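Long-range contacts in anti-sigma-I factor RsgI3 (Clostridium thermocellum, PDB 6QE7), which probably holds the sigma factor SigI3 inactive and senses plant polysaccharides outside the cell through paired PA14 domains that bind pectin: residues A[200-205]-A[254-259]; A[204-209]-A[275-280]; A[210-215]-A[269-274]. One frame throughout, in Å; residues are numbered along the deposited sequence.

In the fold
All three contacts lie in the second PA14 domain of this extracellular fragment, and together they involve both of its sheets. Interaction 1 is a buried strand pairing in one sheet. Interaction 3 is a partly buried pairing in the other. The inner sides of the two pairings meet where Ile202 packs on Phe212 and Trp273. Interaction 2 lies at the surface, where 204-209 leaves interaction 1 and leads into interaction 3. It shares Thr204 and Arg205 with interaction 1 and uses strand 208-216 with interaction 3. Backbone bonds and apolar groups carry most of interactions 1 and 3, each with one polar side-chain pair besides. Charged side chains, an aromatic face and waters carry interaction 2.

Interaction 1. Residues A[200-205]-A[254-259]; sequences GKIDTR and YDIKVE
Segment 200-205 starts on a strand that pairs antiparallel with strand 254-259, but the short paired parts are strongly splayed, at 119° between their directions. Four backbone hydrogen bonds join them in two reciprocal pairs, Gly200 with Ile256 and Ile202 with Tyr254. The Tyr254 N to Ile202 O bond is 2.8 Å long and lies nearly along the C=O axis. The Ile256 N to Gly200 O bond differs, because its donor stands above the carbonyl plane. Between the two pairs, Lys201 and Asp255 form a non-hydrogen-bonded pair, with no backbone bond between them, and Lys201 CA comes within 3.1 Å of Tyr254 O in a CA-H...O contact.

The tight side carries Ile202, Tyr254 and Ile256. Ile256 CG2 lies against the backbone of Gly200, 3.4 Å from its C atom. Ile202 crosses Ile256 obliquely, with its CG2 4.1 Å from Ile256 CB. The Tyr254 ring has Ile202 O near its plane, at the edge. Its hydroxyl is hydrogen-bonded to Lys249 N.

The other side is looser and polar. Lys201 and Asp255 are partly exposed and lie side by side, pointing the same way. The lysine chain bends at chi2 (-75°), which brings NZ to 3.3 Å from Asp255 OD1. This is a salt bridge, but its hydrogen bond is weak. A water donates to both Asp255 OD1 and Gly200 O and ties the carboxylate to the main chain. Asp255 OD2 is held by Asn226.

Strand 254-263 is flanked in its sheet by strands 193-202 and 219-224. Strand 288-289 pairs with the far side of 193-202. On the apolar side, Ile202 reaches Trp273 and Ile256 reaches Leu271, both on strand 268-274 of the facing sheet.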
loop_
_atom_site.group_PDB
_atom_site.type_symbol
_atom_site.label_atom_id
_atom_site.label_comp_id
_atom_site.label_asym_id
_atom_site.label_seq_id
_atom_site.Cartn_x
_atom_site.Cartn_y
_atom_site.Cartn_z
ATOM N N GLY A 200 0.737 -10.911 -5.438
ATOM C CA GLY A 200 0.181 -9.593 -5.183
ATOM C C GLY A 200 0.637 -9.035 -3.855
ATOM O O GLY A 200 1.821 -9.124 -3.542
ATOM N N LYS A 201 -0.324 -8.441 -3.167
ATOM C CA LYS A 201 -0.153 -7.729 -1.914
ATOM C C LYS A 201 -1.244 -8.203 -0.979
ATOM O O LYS A 201 -2.368 -8.493 -1.451
ATOM C CB LYS A 201 -0.306 -6.194 -2.013
ATOM C CG LYS A 201 0.473 -5.468 -3.083
ATOM C CD LYS A 201 1.931 -5.348 -2.770
ATOM C CE LYS A 201 2.724 -4.574 -3.798
ATOM N NZ LYS A 201 4.004 -4.140 -3.176
ATOM N N ILE A 202 -0.856 -8.207 0.294
ATOM C CA ILE A 202 -1.686 -8.503 1.484
ATOM C C ILE A 202 -1.476 -7.419 2.566
ATOM O O ILE A 202 -0.384 -6.821 2.585
ATOM C CB ILE A 202 -1.352 -9.914 1.948
ATOM C CG1 ILE A 202 -2.417 -10.419 2.908
ATOM C CG2 ILE A 202 0.063 -10.100 2.493
ATOM C CD1 ILE A 202 -2.236 -11.850 3.294
ATOM N N ASP A 203 -2.539 -7.064 3.310
ATOM C CA ASP A 203 -2.442 -6.257 4.543
ATOM C C ASP A 203 -3.327 -6.904 5.585
ATOM O O ASP A 203 -4.125 -7.826 5.291
ATOM C CB ASP A 203 -2.748 -4.764 4.369
ATOM C CG ASP A 203 -4.125 -4.443 3.835
ATOM O OD1 ASP A 203 -5.015 -5.318 3.905
ATOM O OD2 ASP A 203 -4.249 -3.369 3.188
ATOM N N THR A 204 -3.016 -6.551 6.788
ATOM C CA THR A 204 -3.488 -7.253 8.001
ATOM C C THR A 204 -4.392 -6.281 8.734
ATOM O O THR A 204 -4.244 -5.071 8.530
ATOM C CB THR A 204 -2.338 -7.686 8.902
ATOM O OG1 THR A 204 -1.717 -6.505 9.436
ATOM C CG2 THR A 204 -1.314 -8.513 8.163
ATOM N N ARG A 205 -5.164 -6.803 9.665
ATOM C CA ARG A 205 -5.961 -5.993 10.615
ATOM C C ARG A 205 -5.059 -5.595 11.794
ATOM O O ARG A 205 -5.339 -4.592 12.428
ATOM C CB ARG A 205 -7.184 -6.806 11.066
ATOM C CG ARG A 205 -8.296 -6.919 10.033
ATOM C CD ARG A 205 -9.545 -7.691 10.529
ATOM N NE ARG A 205 -10.019 -7.040 11.760
ATOM C CZ ARG A 205 -10.756 -5.949 11.820
ATOM N NH1 ARG A 205 -11.202 -5.387 10.714
ATOM N NH2 ARG A 205 -11.070 -5.445 12.993
ATOM N N TYR A 254 2.176 -5.899 2.057
ATOM C CA TYR A 254 3.357 -6.763 1.957
ATOM C C TYR A 254 3.177 -7.588 0.694
ATOM O O TYR A 254 2.031 -7.879 0.233
ATOM C CB TYR A 254 3.513 -7.674 3.162
ATOM C CG TYR A 254 3.738 -7.002 4.456
ATOM C CD1 TYR A 254 2.699 -6.533 5.235
ATOM C CD2 TYR A 254 5.035 -6.765 4.879
ATOM C CE1 TYR A 254 2.958 -5.928 6.458
ATOM C CE2 TYR A 254 5.302 -6.118 6.063
ATOM C CZ TYR A 254 4.257 -5.659 6.837
ATOM O OH TYR A 254 4.529 -5.024 8.010
ATOM N N ASP A 255 4.290 -7.926 0.079
ATOM C CA ASP A 255 4.260 -8.852 -1.077
ATOM C C ASP A 255 3.709 -10.199 -0.606
ATOM O O ASP A 255 4.007 -10.703 0.555
ATOM C CB ASP A 255 5.646 -8.978 -1.723
ATOM C CG ASP A 255 6.084 -7.716 -2.429
ATOM O OD1 ASP A 255 5.300 -7.186 -3.226
ATOM O OD2 ASP A 255 7.141 -7.242 -2.119
ATOM N N ILE A 256 2.998 -10.863 -1.522
ATOM C CA ILE A 256 2.586 -12.256 -1.261
ATOM C C ILE A 256 2.799 -13.019 -2.582
ATOM O O ILE A 256 2.409 -12.498 -3.632
ATOM C CB ILE A 256 1.141 -12.358 -0.731
ATOM C CG1 ILE A 256 0.734 -13.835 -0.570
ATOM C CG2 ILE A 256 0.140 -11.607 -1.612
ATOM C CD1 ILE A 256 -0.596 -14.118 0.113
ATOM N N LYS A 257 3.389 -14.202 -2.486
ATOM C CA LYS A 257 3.472 -15.212 -3.570
ATOM C C LYS A 257 3.051 -16.541 -2.968
ATOM O O LYS A 257 3.493 -16.886 -1.823
ATOM C CB LYS A 257 4.850 -15.214 -4.225
ATOM C CG LYS A 257 4.960 -16.167 -5.426
ATOM C CD LYS A 257 6.197 -15.905 -6.324
ATOM C CE LYS A 257 7.486 -16.036 -5.546
ATOM N NZ LYS A 257 8.685 -15.944 -6.426
ATOM N N VAL A 258 2.151 -17.216 -3.680
ATOM C CA VAL A 258 1.698 -18.582 -3.370
ATOM C C VAL A 258 1.849 -19.401 -4.663
ATOM O O VAL A 258 1.383 -18.953 -5.764
ATOM C CB VAL A 258 0.256 -18.640 -2.804
ATOM C CG1 VAL A 258 -0.207 -20.076 -2.503
ATOM C CG2 VAL A 258 0.132 -17.860 -1.522
ATOM N N GLU A 259 2.469 -20.572 -4.518
ATOM C CA GLU A 259 2.643 -21.581 -5.609
ATOM C C GLU A 259 2.011 -22.918 -5.150
ATOM O O GLU A 259 2.170 -23.347 -3.976
ATOM C CB GLU A 259 4.109 -21.696 -6.052
ATOM C CG GLU A 259 4.666 -20.519 -6.851
ATOM C CD GLU A 259 6.167 -20.501 -7.183
ATOM O OE1 GLU A 259 6.927 -21.317 -6.623
ATOM O OE2 GLU A 259 6.580 -19.610 -7.934
HETATM O O HOH W 1 3.963 -8.790 -4.882
#

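Interaction 2. Residues A[204-209]-A[275-280]; sequences TRYTEE and SQRQKK
Glu208 has CG in the crowded position between the backbone N and the carbonyl carbon (chi1 51°), and its chain then extends toward 275-280. Arg277 bends at chi3 (-84°), which turns its guanidinium back to meet the carboxylate. NE and NH2 both donate to Glu208 OE1, NE from 2.9 Å, in a side-on salt bridge. OE1 lies in the guanidinium plane but is met from above the plane of the carboxylate.

Glu208 OE2 takes two more bonds. Arg277 N donates to its syn lone pair at 3.0 Å, and Ser275 OG to its anti lone pair at 2.6 Å. Four donors thus hold the carboxylate, which probably stabilises its charged form.

Tyr206 is clasped between two residues. Arg277 CB sits over the centre of one ring face, 3.6 Å from the centroid, in a CH-pi contact. Arg205 CB covers the opposite face near the rim. Arg205 NE also donates to Tyr206 OH, 3.1 Å away. Water bridges Arg205 N to Gln278 OE1, and a second water joins Glu209 O to Gln276 N.

Ser275 OG also accepts from Gln278 N at 3.0 Å, which makes an ST motif. Here the loop after strand 268-274 is tied to the start of strand 208-216 and the residues leading into it, at the surface of the PA14 beta-sandwich.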
loop_
_atom_site.group_PDB
_atom_site.type_symbol
_atom_site.label_atom_id
_atom_site.label_comp_id
_atom_site.label_asym_id
_atom_site.label_seq_id
_atom_site.Cartn_x
_atom_site.Cartn_y
_atom_site.Cartn_z
ATOM N N THR A 204 -3.016 -6.551 6.788
ATOM C CA THR A 204 -3.488 -7.253 8.001
ATOM C C THR A 204 -4.392 -6.281 8.734
ATOM O O THR A 204 -4.244 -5.071 8.530
ATOM C CB THR A 204 -2.338 -7.686 8.902
ATOM O OG1 THR A 204 -1.717 -6.505 9.436
ATOM C CG2 THR A 204 -1.314 -8.513 8.163
ATOM N N ARG A 205 -5.164 -6.803 9.665
ATOM C CA ARG A 205 -5.961 -5.993 10.615
ATOM C C ARG A 205 -5.059 -5.595 11.794
ATOM O O ARG A 205 -5.339 -4.592 12.428
ATOM C CB ARG A 205 -7.184 -6.806 11.066
ATOM C CG ARG A 205 -8.296 -6.919 10.033
ATOM C CD ARG A 205 -9.545 -7.691 10.529
ATOM N NE ARG A 205 -10.019 -7.040 11.760
ATOM C CZ ARG A 205 -10.756 -5.949 11.820
ATOM N NH1 ARG A 205 -11.202 -5.387 10.714
ATOM N NH2 ARG A 205 -11.070 -5.445 12.993
ATOM N N TYR A 206 -4.073 -6.404 12.174
ATOM C CA TYR A 206 -3.372 -6.221 13.469
ATOM C C TYR A 206 -1.894 -6.183 13.186
ATOM O O TYR A 206 -1.450 -6.782 12.159
ATOM C CB TYR A 206 -3.716 -7.344 14.448
ATOM C CG TYR A 206 -5.207 -7.522 14.568
ATOM C CD1 TYR A 206 -6.002 -6.598 15.224
ATOM C CD2 TYR A 206 -5.826 -8.612 13.983
ATOM C CE1 TYR A 206 -7.389 -6.743 15.269
ATOM C CE2 TYR A 206 -7.197 -8.760 13.980
ATOM C CZ TYR A 206 -7.987 -7.825 14.640
ATOM O OH TYR A 206 -9.332 -8.023 14.663
ATOM N N THR A 207 -1.208 -5.498 14.077
ATOM C CA THR A 207 0.260 -5.495 14.214
ATOM C C THR A 207 0.598 -6.632 15.185
ATOM O O THR A 207 0.226 -6.503 16.333
ATOM C CB THR A 207 0.748 -4.095 14.633
ATOM O OG1 THR A 207 0.437 -3.253 13.547
ATOM C CG2 THR A 207 2.237 -3.954 14.847
ATOM N N GLU A 208 1.254 -7.712 14.736
ATOM C CA GLU A 208 1.682 -8.865 15.575
ATOM C C GLU A 208 2.141 -10.051 14.708
ATOM O O GLU A 208 2.259 -9.916 13.437
ATOM C CB GLU A 208 0.541 -9.389 16.449
ATOM C CG GLU A 208 -0.741 -9.674 15.721
ATOM C CD GLU A 208 -1.918 -9.823 16.706
ATOM O OE1 GLU A 208 -1.885 -9.156 17.744
ATOM O OE2 GLU A 208 -2.904 -10.511 16.374
ATOM N N GLU A 209 2.389 -11.180 15.356
ATOM C CA GLU A 209 2.962 -12.329 14.640
ATOM C C GLU A 209 1.779 -13.023 13.981
ATOM O O GLU A 209 0.841 -13.392 14.679
ATOM C CB GLU A 209 3.818 -13.227 15.534
ATOM C CG GLU A 209 4.447 -14.357 14.742
ATOM C CD GLU A 209 5.433 -15.236 15.504
ATOM O OE1 GLU A 209 5.092 -15.877 16.549
ATOM O OE2 GLU A 209 6.556 -15.322 15.004
ATOM N N SER A 275 -3.913 -15.140 14.088
ATOM C CA SER A 275 -2.978 -14.395 14.960
ATOM C C SER A 275 -3.636 -14.251 16.313
ATOM O O SER A 275 -4.761 -14.706 16.423
ATOM C CB SER A 275 -2.581 -13.085 14.371
ATOM O OG SER A 275 -3.605 -12.118 14.494
ATOM N N GLN A 276 -2.966 -13.635 17.283
ATOM C CA GLN A 276 -3.574 -13.602 18.626
ATOM C C GLN A 276 -4.962 -12.946 18.539
ATOM O O GLN A 276 -5.836 -13.367 19.242
ATOM C CB GLN A 276 -2.783 -12.792 19.637
ATOM C CG GLN A 276 -3.710 -12.506 20.802
ATOM C CD GLN A 276 -2.973 -12.170 22.053
ATOM O OE1 GLN A 276 -1.755 -11.951 22.034
ATOM N NE2 GLN A 276 -3.747 -12.116 23.127
ATOM N N ARG A 277 -5.166 -11.936 17.695
ATOM C CA ARG A 277 -6.462 -11.250 17.611
ATOM C C ARG A 277 -7.174 -11.600 16.341
ATOM O O ARG A 277 -8.344 -11.269 16.284
ATOM C CB ARG A 277 -6.308 -9.734 17.616
ATOM C CG ARG A 277 -5.949 -9.114 18.948
ATOM C CD ARG A 277 -5.531 -7.635 18.774
ATOM N NE ARG A 277 -4.130 -7.445 18.410
ATOM C CZ ARG A 277 -3.531 -6.281 18.153
ATOM N NH1 ARG A 277 -4.186 -5.154 18.236
ATOM N NH2 ARG A 277 -2.274 -6.236 17.782
ATOM N N GLN A 278 -6.498 -12.174 15.348
ATOM C CA GLN A 278 -7.216 -12.661 14.148
ATOM C C GLN A 278 -7.597 -14.127 14.310
ATOM O O GLN A 278 -6.662 -14.991 14.244
ATOM C CB GLN A 278 -6.369 -12.538 12.873
ATOM C CG GLN A 278 -7.118 -13.073 11.667
ATOM C CD GLN A 278 -8.359 -12.270 11.392
ATOM O OE1 GLN A 278 -8.292 -11.123 10.928
ATOM N NE2 GLN A 278 -9.502 -12.887 11.628
ATOM N N LYS A 279 -8.894 -14.421 14.399
ATOM C CA LYS A 279 -9.400 -15.825 14.454
ATOM C C LYS A 279 -9.188 -16.495 13.080
ATOM O O LYS A 279 -9.380 -15.829 12.018
ATOM C CB LYS A 279 -10.887 -15.922 14.839
ATOM C CG LYS A 279 -11.179 -16.299 16.294
ATOM C CD LYS A 279 -10.733 -15.277 17.335
ATOM C CE LYS A 279 -10.003 -15.905 18.502
ATOM N NZ LYS A 279 -9.012 -14.968 19.071
ATOM N N LYS A 280 -8.788 -17.763 13.109
ATOM C CA LYS A 280 -8.380 -18.525 11.896
ATOM C C LYS A 280 -9.460 -18.403 10.850
ATOM O O LYS A 280 -10.613 -18.578 11.161
ATOM C CB LYS A 280 -8.077 -19.991 12.156
ATOM C CG LYS A 280 -7.448 -20.772 10.992
ATOM C CD LYS A 280 -6.446 -21.817 11.448
ATOM C CE LYS A 280 -7.096 -23.046 12.006
ATOM N NZ LYS A 280 -6.794 -24.202 11.142
HETATM O O HOH W 2 -6.016 -9.857 10.084
HETATM O O HOH W 3 -2.521 -3.734 15.976
HETATM O O HOH W 4 -0.445 -12.875 16.999
#

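Interaction 3. Residues A[210-215]-A[269-274]; sequences YTFHTV and IKLLWS
Strands 210-215 and 269-274 run antiparallel at 156°, with Thr211-Ser274, His213-Leu272 and Val215-Lys270 as hydrogen-bonded pairs and Phe212-Trp273 and Thr214-Leu271 as non-hydrogen-bonded pairs. Each hydrogen-bonded pair makes two backbone bonds. The straightest is Leu272 N to His213 O, 2.8 Å long with 172° at the hydrogen. Val215 N to Lys270 O is the longest, at 3.3 Å.

The side chains of Thr211, His213, Val215, Lys270, Leu272 and Ser274 lie on one side of the pairing. Ser274 OG takes the crowded position between its backbone N and carbonyl carbon (chi1 73°). His213 NE2 meets it at 2.7 Å in a hydrogen bond that either atom could donate. The imidazole edge faces the backbone of 272-274, while Thr211 CG2 covers one ring face near the rim. Together these contacts probably fix the turn of the ring. Farther along, Val215 CG2 touches Leu272 CD1 at 3.9 Å. Lys270 leads its amine away to Asn177.

The other side is buried and mostly apolar, with Phe212, Thr214, Leu271 and Trp273. Trp273 CG is also in the crowded position, and the indole lies alongside Phe212, whose CE2 is 4.0 Å from Trp273 CB. Tyr210, at the start of the segment, adds its ring. Its CE2 comes 3.9 Å from Trp273 CE3, and the two rings meet obliquely. The polar ends are satisfied beyond the pairing: Trp273 NE1 by Glu281 and Tyr210 OH by Tyr206 N. Leu271 CD1 closes on Thr214 CG2.

Phe212 and Trp273 also pack on Ile202 of the opposing sheet. Two antiparallel sheets with aromatic and aliphatic groups packed between them form the beta-sandwich of a PA14 domain, and this pairing is part of one wall of its core.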
loop_
_atom_site.group_PDB
_atom_site.type_symbol
_atom_site.label_atom_id
_atom_site.label_comp_id
_atom_site.label_asym_id
_atom_site.label_seq_id
_atom_site.Cartn_x
_atom_site.Cartn_y
_atom_site.Cartn_z
ATOM N N TYR A 210 1.793 -13.104 12.652
ATOM C CA TYR A 210 0.741 -13.856 11.954
ATOM C C TYR A 210 1.245 -15.266 11.739
ATOM O O TYR A 210 2.501 -15.497 11.615
ATOM C CB TYR A 210 0.331 -13.138 10.657
ATOM C CG TYR A 210 -0.758 -12.126 10.858
ATOM C CD1 TYR A 210 -0.525 -10.911 11.507
ATOM C CD2 TYR A 210 -2.037 -12.404 10.470
ATOM C CE1 TYR A 210 -1.556 -10.025 11.780
ATOM C CE2 TYR A 210 -3.058 -11.508 10.685
ATOM C CZ TYR A 210 -2.829 -10.317 11.352
ATOM O OH TYR A 210 -3.882 -9.451 11.549
ATOM N N THR A 211 0.293 -16.146 11.518
ATOM C CA THR A 211 0.526 -17.528 11.062
ATOM C C THR A 211 -0.301 -17.717 9.811
ATOM O O THR A 211 -1.521 -17.461 9.854
ATOM C CB THR A 211 0.141 -18.586 12.100
ATOM O OG1 THR A 211 0.850 -18.306 13.292
ATOM C CG2 THR A 211 0.487 -20.003 11.680
ATOM N N PHE A 212 0.355 -18.085 8.728
ATOM C CA PHE A 212 -0.362 -18.481 7.490
ATOM C C PHE A 212 -0.414 -19.996 7.507
ATOM O O PHE A 212 0.498 -20.634 8.039
ATOM C CB PHE A 212 0.269 -17.890 6.228
ATOM C CG PHE A 212 0.133 -16.392 6.194
ATOM C CD1 PHE A 212 1.006 -15.602 6.923
ATOM C CD2 PHE A 212 -0.904 -15.787 5.517
ATOM C CE1 PHE A 212 0.825 -14.226 6.995
ATOM C CE2 PHE A 212 -1.053 -14.414 5.555
ATOM C CZ PHE A 212 -0.187 -13.637 6.301
ATOM N N HIS A 213 -1.520 -20.520 7.011
ATOM C CA HIS A 213 -1.864 -21.954 7.020
ATOM C C HIS A 213 -2.249 -22.307 5.594
ATOM O O HIS A 213 -2.933 -21.471 4.966
ATOM C CB HIS A 213 -3.020 -22.237 7.946
ATOM C CG HIS A 213 -2.930 -21.662 9.305
ATOM N ND1 HIS A 213 -2.567 -22.420 10.400
ATOM C CD2 HIS A 213 -3.260 -20.420 9.771
ATOM C CE1 HIS A 213 -2.639 -21.666 11.487
ATOM N NE2 HIS A 213 -3.098 -20.434 11.116
ATOM N N THR A 214 -1.695 -23.405 5.061
ATOM C CA THR A 214 -2.185 -24.011 3.799
ATOM C C THR A 214 -2.782 -25.373 4.131
ATOM O O THR A 214 -2.274 -26.120 4.989
ATOM C CB THR A 214 -1.142 -24.065 2.688
ATOM O OG1 THR A 214 -0.115 -24.856 3.249
ATOM C CG2 THR A 214 -0.633 -22.711 2.240
ATOM N N VAL A 215 -3.894 -25.601 3.486
ATOM C CA VAL A 215 -4.589 -26.897 3.341
ATOM C C VAL A 215 -4.566 -27.197 1.845
ATOM O O VAL A 215 -5.139 -26.412 1.055
ATOM C CB VAL A 215 -6.024 -26.914 3.907
ATOM C CG1 VAL A 215 -6.687 -28.309 3.728
ATOM C CG2 VAL A 215 -6.030 -26.554 5.345
ATOM N N ILE A 269 -6.741 -26.241 -2.746
ATOM C CA ILE A 269 -5.840 -25.369 -1.935
ATOM C C ILE A 269 -6.634 -24.218 -1.295
ATOM O O ILE A 269 -7.393 -23.497 -2.012
ATOM C CB ILE A 269 -4.665 -24.890 -2.804
ATOM C CG1 ILE A 269 -3.728 -23.966 -1.999
ATOM C CG2 ILE A 269 -5.231 -24.259 -4.066
ATOM C CD1 ILE A 269 -2.493 -23.612 -2.690
ATOM N N LYS A 270 -6.486 -24.076 0.019
ATOM C CA LYS A 270 -6.993 -22.898 0.804
ATOM C C LYS A 270 -5.773 -22.216 1.432
ATOM O O LYS A 270 -4.881 -22.974 1.843
ATOM C CB LYS A 270 -7.962 -23.334 1.908
ATOM C CG LYS A 270 -9.313 -23.897 1.469
ATOM C CD LYS A 270 -10.120 -24.567 2.597
ATOM C CE LYS A 270 -11.620 -24.733 2.346
ATOM N NZ LYS A 270 -11.995 -24.967 0.921
ATOM N N LEU A 271 -5.750 -20.866 1.508
ATOM C CA LEU A 271 -4.744 -20.076 2.299
ATOM C C LEU A 271 -5.523 -19.420 3.422
ATOM O O LEU A 271 -6.548 -18.750 3.130
ATOM C CB LEU A 271 -3.989 -19.051 1.428
ATOM C CG LEU A 271 -2.994 -18.142 2.155
ATOM C CD1 LEU A 271 -1.755 -18.923 2.589
ATOM C CD2 LEU A 271 -2.612 -16.969 1.309
ATOM N N LEU A 272 -5.160 -19.771 4.647
ATOM C CA LEU A 272 -5.780 -19.231 5.863
ATOM C C LEU A 272 -4.756 -18.379 6.593
ATOM O O LEU A 272 -3.571 -18.652 6.440
ATOM C CB LEU A 272 -6.200 -20.415 6.729
ATOM C CG LEU A 272 -7.137 -21.369 5.981
ATOM C CD1 LEU A 272 -6.417 -22.658 5.598
ATOM C CD2 LEU A 272 -8.393 -21.638 6.800
ATOM N N TRP A 273 -5.230 -17.512 7.466
ATOM C CA TRP A 273 -4.378 -16.839 8.464
ATOM C C TRP A 273 -5.017 -16.880 9.857
ATOM O O TRP A 273 -6.272 -17.071 10.032
ATOM C CB TRP A 273 -4.041 -15.391 8.050
ATOM C CG TRP A 273 -5.212 -14.449 7.911
ATOM C CD1 TRP A 273 -6.534 -14.677 8.158
ATOM C CD2 TRP A 273 -5.146 -13.097 7.437
ATOM N NE1 TRP A 273 -7.258 -13.557 7.919
ATOM C CE2 TRP A 273 -6.445 -12.588 7.440
ATOM C CE3 TRP A 273 -4.101 -12.269 7.054
ATOM C CZ2 TRP A 273 -6.735 -11.287 7.079
ATOM C CZ3 TRP A 273 -4.388 -10.987 6.657
ATOM C CH2 TRP A 273 -5.683 -10.513 6.656
ATOM N N SER A 274 -4.151 -16.627 10.815
ATOM C CA SER A 274 -4.533 -16.536 12.228
ATOM C C SER A 274 -3.527 -15.649 12.934
ATOM O O SER A 274 -2.331 -15.557 12.474
ATOM C CB SER A 274 -4.604 -17.945 12.825
ATOM O OG SER A 274 -3.300 -18.511 13.017
HETATM O O HOH W 5 0.160 -16.238 14.774
#